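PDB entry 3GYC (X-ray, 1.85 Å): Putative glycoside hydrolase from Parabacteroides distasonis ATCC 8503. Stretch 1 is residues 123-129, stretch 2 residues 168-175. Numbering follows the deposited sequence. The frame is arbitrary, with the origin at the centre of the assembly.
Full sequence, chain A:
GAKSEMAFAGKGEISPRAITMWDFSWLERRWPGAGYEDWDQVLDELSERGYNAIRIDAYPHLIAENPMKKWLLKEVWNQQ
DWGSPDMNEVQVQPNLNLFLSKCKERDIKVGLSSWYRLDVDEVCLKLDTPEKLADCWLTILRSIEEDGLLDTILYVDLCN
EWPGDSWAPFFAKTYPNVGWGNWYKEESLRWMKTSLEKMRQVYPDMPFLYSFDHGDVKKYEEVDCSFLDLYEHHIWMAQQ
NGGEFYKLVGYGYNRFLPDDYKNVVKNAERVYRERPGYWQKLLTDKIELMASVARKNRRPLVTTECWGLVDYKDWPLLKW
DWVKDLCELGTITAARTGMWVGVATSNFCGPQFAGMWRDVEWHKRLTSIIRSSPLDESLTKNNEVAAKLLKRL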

ATOM      1  N   VAL A 123       6.618  19.868  -6.886  1.00 14.07           N
ATOM      2  CA  VAL A 123       5.868  19.846  -8.149  1.00 15.17           C
ATOM      3  C   VAL A 123       4.452  19.222  -8.060  1.00 16.35           C
ATOM      4  O   VAL A 123       3.556  19.582  -8.846  1.00 15.85           O
ATOM      5  CB  VAL A 123       6.693  19.265  -9.341  1.00 14.63           C
ATOM      6  CG1 VAL A 123       7.969  20.083  -9.549  1.00 12.90           C
ATOM      7  CG2 VAL A 123       6.962  17.791  -9.193  1.00 13.32           C
ATOM      8  N   CYS A 124       4.212  18.395  -7.054  1.00 16.80           N
ATOM      9  CA  CYS A 124       2.895  17.774  -6.934  1.00 19.32           C
ATOM     10  C   CYS A 124       1.772  18.748  -6.628  1.00 17.81           C
ATOM     11  O   CYS A 124       0.631  18.432  -6.899  1.00 16.03           O
ATOM     12  CB  CYS A 124       2.878  16.671  -5.876  1.00 20.29           C
ATOM     13  SG  CYS A 124       3.172  17.313  -4.228  1.00 24.73           S
ATOM     14  N   LEU A 125       2.088  19.919  -6.072  1.00 18.90           N
ATOM     15  CA  LEU A 125       1.067  20.907  -5.722  1.00 19.59           C
ATOM     16  C   LEU A 125       0.338  21.457  -6.971  1.00 19.72           C
ATOM     17  O   LEU A 125      -0.748  22.009  -6.862  1.00 20.50           O
ATOM     18  CB  LEU A 125       1.674  22.051  -4.888  1.00 19.97           C
ATOM     19  CG  LEU A 125       2.324  21.631  -3.560  1.00 20.33           C
ATOM     20  CD1 LEU A 125       3.008  22.801  -2.890  1.00 21.00           C
ATOM     21  CD2 LEU A 125       1.320  20.945  -2.615  1.00 20.54           C
ATOM     22  N   LYS A 126       0.926  21.271  -8.151  1.00 19.50           N
ATOM     23  CA  LYS A 126       0.328  21.720  -9.409  1.00 18.74           C
ATOM     24  C   LYS A 126      -0.870  20.865  -9.839  1.00 17.90           C
ATOM     25  O   LYS A 126      -1.700  21.298 -10.624  1.00 16.74           O
ATOM     26  CB  LYS A 126       1.347  21.625 -10.528  1.00 19.20           C
ATOM     27  CG  LYS A 126       2.600  22.383 -10.298  1.00 20.59           C
ATOM     28  CD  LYS A 126       3.399  22.368 -11.552  1.00 21.99           C
ATOM     29  CE  LYS A 126       4.787  22.860 -11.321  1.00 22.74           C
ATOM     30  NZ  LYS A 126       5.436  22.977 -12.637  1.00 24.40           N
ATOM     31  N   LEU A 127      -0.951  19.651  -9.321  1.00 15.69           N
ATOM     32  CA  LEU A 127      -2.005  18.711  -9.688  1.00 15.93           C
ATOM     33  C   LEU A 127      -3.277  19.032  -8.903  1.00 16.45           C
ATOM     34  O   LEU A 127      -3.789  18.196  -8.151  1.00 17.04           O
ATOM     35  CB  LEU A 127      -1.527  17.297  -9.383  1.00 16.42           C
ATOM     36  CG  LEU A 127      -0.218  16.883 -10.058  1.00 16.17           C
ATOM     37  CD1 LEU A 127       0.189  15.504  -9.590  1.00 16.32           C
ATOM     38  CD2 LEU A 127      -0.395  16.955 -11.587  1.00 15.36           C
ATOM     39  N   ASP A 128      -3.813  20.229  -9.119  1.00 16.10           N
ATOM     40  CA  ASP A 128      -4.924  20.713  -8.310  1.00 15.94           C
ATOM     41  C   ASP A 128      -6.327  20.471  -8.855  1.00 15.05           C
ATOM     42  O   ASP A 128      -7.285  21.006  -8.325  1.00 13.91           O
ATOM     43  CB  ASP A 128      -4.704  22.191  -7.951  1.00 16.30           C
ATOM     44  CG  ASP A 128      -4.502  23.086  -9.175  1.00 17.07           C
ATOM     45  OD1 ASP A 128      -4.766  22.656 -10.322  1.00 16.76           O
ATOM     46  OD2 ASP A 128      -4.067  24.242  -8.974  1.00 18.32           O
ATOM     47  N   THR A 129      -6.445  19.669  -9.909  1.00 14.70           N
ATOM     48  CA  THR A 129      -7.764  19.278 -10.434  1.00 14.25           C
ATOM     49  C   THR A 129      -7.675  17.771 -10.731  1.00 14.37           C
ATOM     50  O   THR A 129      -6.572  17.264 -10.968  1.00 15.05           O
ATOM     51  CB  THR A 129      -8.166  20.019 -11.725  1.00 13.05           C
ATOM     52  OG1 THR A 129      -7.363  19.547 -12.816  1.00 12.16           O
ATOM     53  CG2 THR A 129      -8.035  21.532 -11.561  1.00 11.36           C
ATOM     54  N   ALA A 168      -1.817  13.954  -0.338  1.00 16.99           N
ATOM     55  CA  ALA A 168      -2.602  14.720  -1.324  1.00 16.17           C
ATOM     56  C   ALA A 168      -2.800  16.177  -0.864  1.00 16.78           C
ATOM     57  O   ALA A 168      -3.937  16.613  -0.602  1.00 14.89           O
ATOM     58  CB  ALA A 168      -3.940  14.040  -1.571  1.00 13.91           C
ATOM     59  N   PRO A 169      -1.694  16.937  -0.749  1.00 17.53           N
ATOM     60  CA  PRO A 169      -1.812  18.358  -0.377  1.00 17.75           C
ATOM     61  C   PRO A 169      -2.450  19.210  -1.482  1.00 18.30           C
ATOM     62  O   PRO A 169      -2.986  20.306  -1.213  1.00 19.49           O
ATOM     63  CB  PRO A 169      -0.351  18.767  -0.154  1.00 18.47           C
ATOM     64  CG  PRO A 169       0.444  17.824  -0.918  1.00 18.00           C
ATOM     65  CD  PRO A 169      -0.287  16.532  -0.891  1.00 17.65           C
ATOM     66  N   PHE A 170      -2.338  18.735  -2.718  1.00 17.76           N
ATOM     67  CA  PHE A 170      -2.961  19.375  -3.872  1.00 18.39           C
ATOM     68  C   PHE A 170      -4.487  19.298  -3.796  1.00 18.29           C
ATOM     69  O   PHE A 170      -5.174  20.026  -4.471  1.00 18.19           O
ATOM     70  CB  PHE A 170      -2.473  18.738  -5.187  1.00 17.70           C
ATOM     71  CG  PHE A 170      -2.464  17.215  -5.184  1.00 17.12           C
ATOM     72  CD1 PHE A 170      -3.596  16.496  -5.512  1.00 15.75           C
ATOM     73  CD2 PHE A 170      -1.309  16.530  -4.858  1.00 17.27           C
ATOM     74  CE1 PHE A 170      -3.590  15.129  -5.512  1.00 18.03           C
ATOM     75  CE2 PHE A 170      -1.286  15.168  -4.866  1.00 17.99           C
ATOM     76  CZ  PHE A 170      -2.434  14.456  -5.199  1.00 18.25           C
ATOM     77  N   PHE A 171      -5.016  18.372  -3.010  1.00 18.18           N
ATOM     78  CA  PHE A 171      -6.452  18.247  -2.841  1.00 18.09           C
ATOM     79  C   PHE A 171      -6.840  18.949  -1.551  1.00 19.10           C
ATOM     80  O   PHE A 171      -7.770  19.739  -1.530  1.00 18.47           O
ATOM     81  CB  PHE A 171      -6.856  16.772  -2.791  1.00 16.42           C
ATOM     82  CG  PHE A 171      -8.291  16.558  -2.487  1.00 15.76           C
ATOM     83  CD1 PHE A 171      -9.234  16.637  -3.496  1.00 15.94           C
ATOM     84  CD2 PHE A 171      -8.713  16.290  -1.195  1.00 15.61           C
ATOM     85  CE1 PHE A 171     -10.573  16.465  -3.229  1.00 15.67           C
ATOM     86  CE2 PHE A 171     -10.052  16.109  -0.912  1.00 15.68           C
ATOM     87  CZ  PHE A 171     -10.987  16.200  -1.931  1.00 16.30           C
ATOM     88  N   ALA A 172      -6.110  18.644  -0.481  1.00 21.07           N
ATOM     89  CA  ALA A 172      -6.375  19.198   0.848  1.00 23.10           C
ATOM     90  C   ALA A 172      -6.325  20.725   0.868  1.00 24.75           C
ATOM     91  O   ALA A 172      -7.069  21.371   1.627  1.00 25.94           O
ATOM     92  CB  ALA A 172      -5.393  18.599   1.857  1.00 23.73           C
ATOM     93  N   LYS A 173      -5.469  21.316   0.034  1.00 26.18           N
ATOM     94  CA  LYS A 173      -5.416  22.776  -0.067  1.00 27.27           C
ATOM     95  C   LYS A 173      -6.767  23.305  -0.571  1.00 28.57           C
ATOM     96  O   LYS A 173      -7.333  24.242   0.008  1.00 28.17           O
ATOM     97  CB  LYS A 173      -4.281  23.230  -0.991  1.00 27.42           C
ATOM     98  N   THR A 174      -7.310  22.709  -1.631  1.00 29.43           N
ATOM     99  CA  THR A 174      -8.587  23.186  -2.169  1.00 30.56           C
ATOM    100  C   THR A 174      -9.774  22.821  -1.290  1.00 30.91           C
ATOM    101  O   THR A 174     -10.690  23.628  -1.125  1.00 30.34           O
ATOM    102  CB  THR A 174      -8.849  22.670  -3.580  1.00 31.44           C
ATOM    103  OG1 THR A 174      -7.734  23.006  -4.406  1.00 33.21           O
ATOM    104  CG2 THR A 174     -10.109  23.295  -4.157  1.00 30.82           C
ATOM    105  N   TYR A 175      -9.751  21.630  -0.699  1.00 31.15           N
ATOM    106  CA  TYR A 175     -10.870  21.173   0.124  1.00 32.02           C
ATOM    107  C   TYR A 175     -10.459  20.863   1.552  1.00 32.96           C
ATOM    108  O   TYR A 175     -10.487  19.708   1.975  1.00 33.16           O
ATOM    109  CB  TYR A 175     -11.509  19.951  -0.508  1.00 31.84           C
ATOM    110  CG  TYR A 175     -11.917  20.157  -1.940  1.00 31.76           C
ATOM    111  CD1 TYR A 175     -13.161  20.694  -2.266  1.00 31.62           C
ATOM    112  CD2 TYR A 175     -11.064  19.802  -2.976  1.00 31.50           C
ATOM    113  CE1 TYR A 175     -13.547  20.867  -3.594  1.00 31.46           C
ATOM    114  CE2 TYR A 175     -11.439  19.968  -4.299  1.00 31.51           C
ATOM    115  CZ  TYR A 175     -12.678  20.494  -4.597  1.00 31.47           C
ATOM    116  OH  TYR A 175     -13.018  20.643  -5.908  1.00 32.04           O
TER

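No hydrogen bond joins these two stretches; they are held together by packing, and F170 lies at the heart of it. Apolar contacts between side chains come first. The CA-to-CB bond of F170 points toward the first stretch, and its chi1 of 46° (p) sets the ring against the backbone turn there. L127 covers one face of that ring, its CB 4.3 Å from F170 CG, while C124 CB stands 4.3 Å from F170 CD2. A flat, wide aromatic suits this place because it can meet several residues of a tight turn at once, and F170 gives up more surface to the contact than any other residue.

P169 extends the apolar patch. Its CG lies 3.7 Å from L125 CD2 and 4.3 Å from C124 SG. The CA-to-CB bond of L125 runs sideways, but with chi1 m and chi2 t the end of the branched side chain comes nearer and reaches the proline. Proline also fits the first turn of a helix, where its lack of an amide hydrogen costs no helical hydrogen bond; cysteine, small and apolar, fills a buried position.

A second group pairs backbone carbonyls with the aromatic ring. L127 O approaches F170 CD1 to 3.1 Å, and C124 O lies 3.4 Å from F170 CD2. Both oxygens stand well out of the ring plane. C124 O also accepts a hydrogen bond from L127 N, with N and O 3.1 Å apart, which helps to hold the turn in shape beside the ring.

At the margin the contacts loosen. D128 CA sits 3.9 Å from F170 O, and D128 O is 4.4 Å from T174 OG1, too far for a hydrogen bond. The D128 carboxylate leads away, and its OD1 is hydrogen-bonded elsewhere in the structure, as befits a polar residue at the border of an apolar contact.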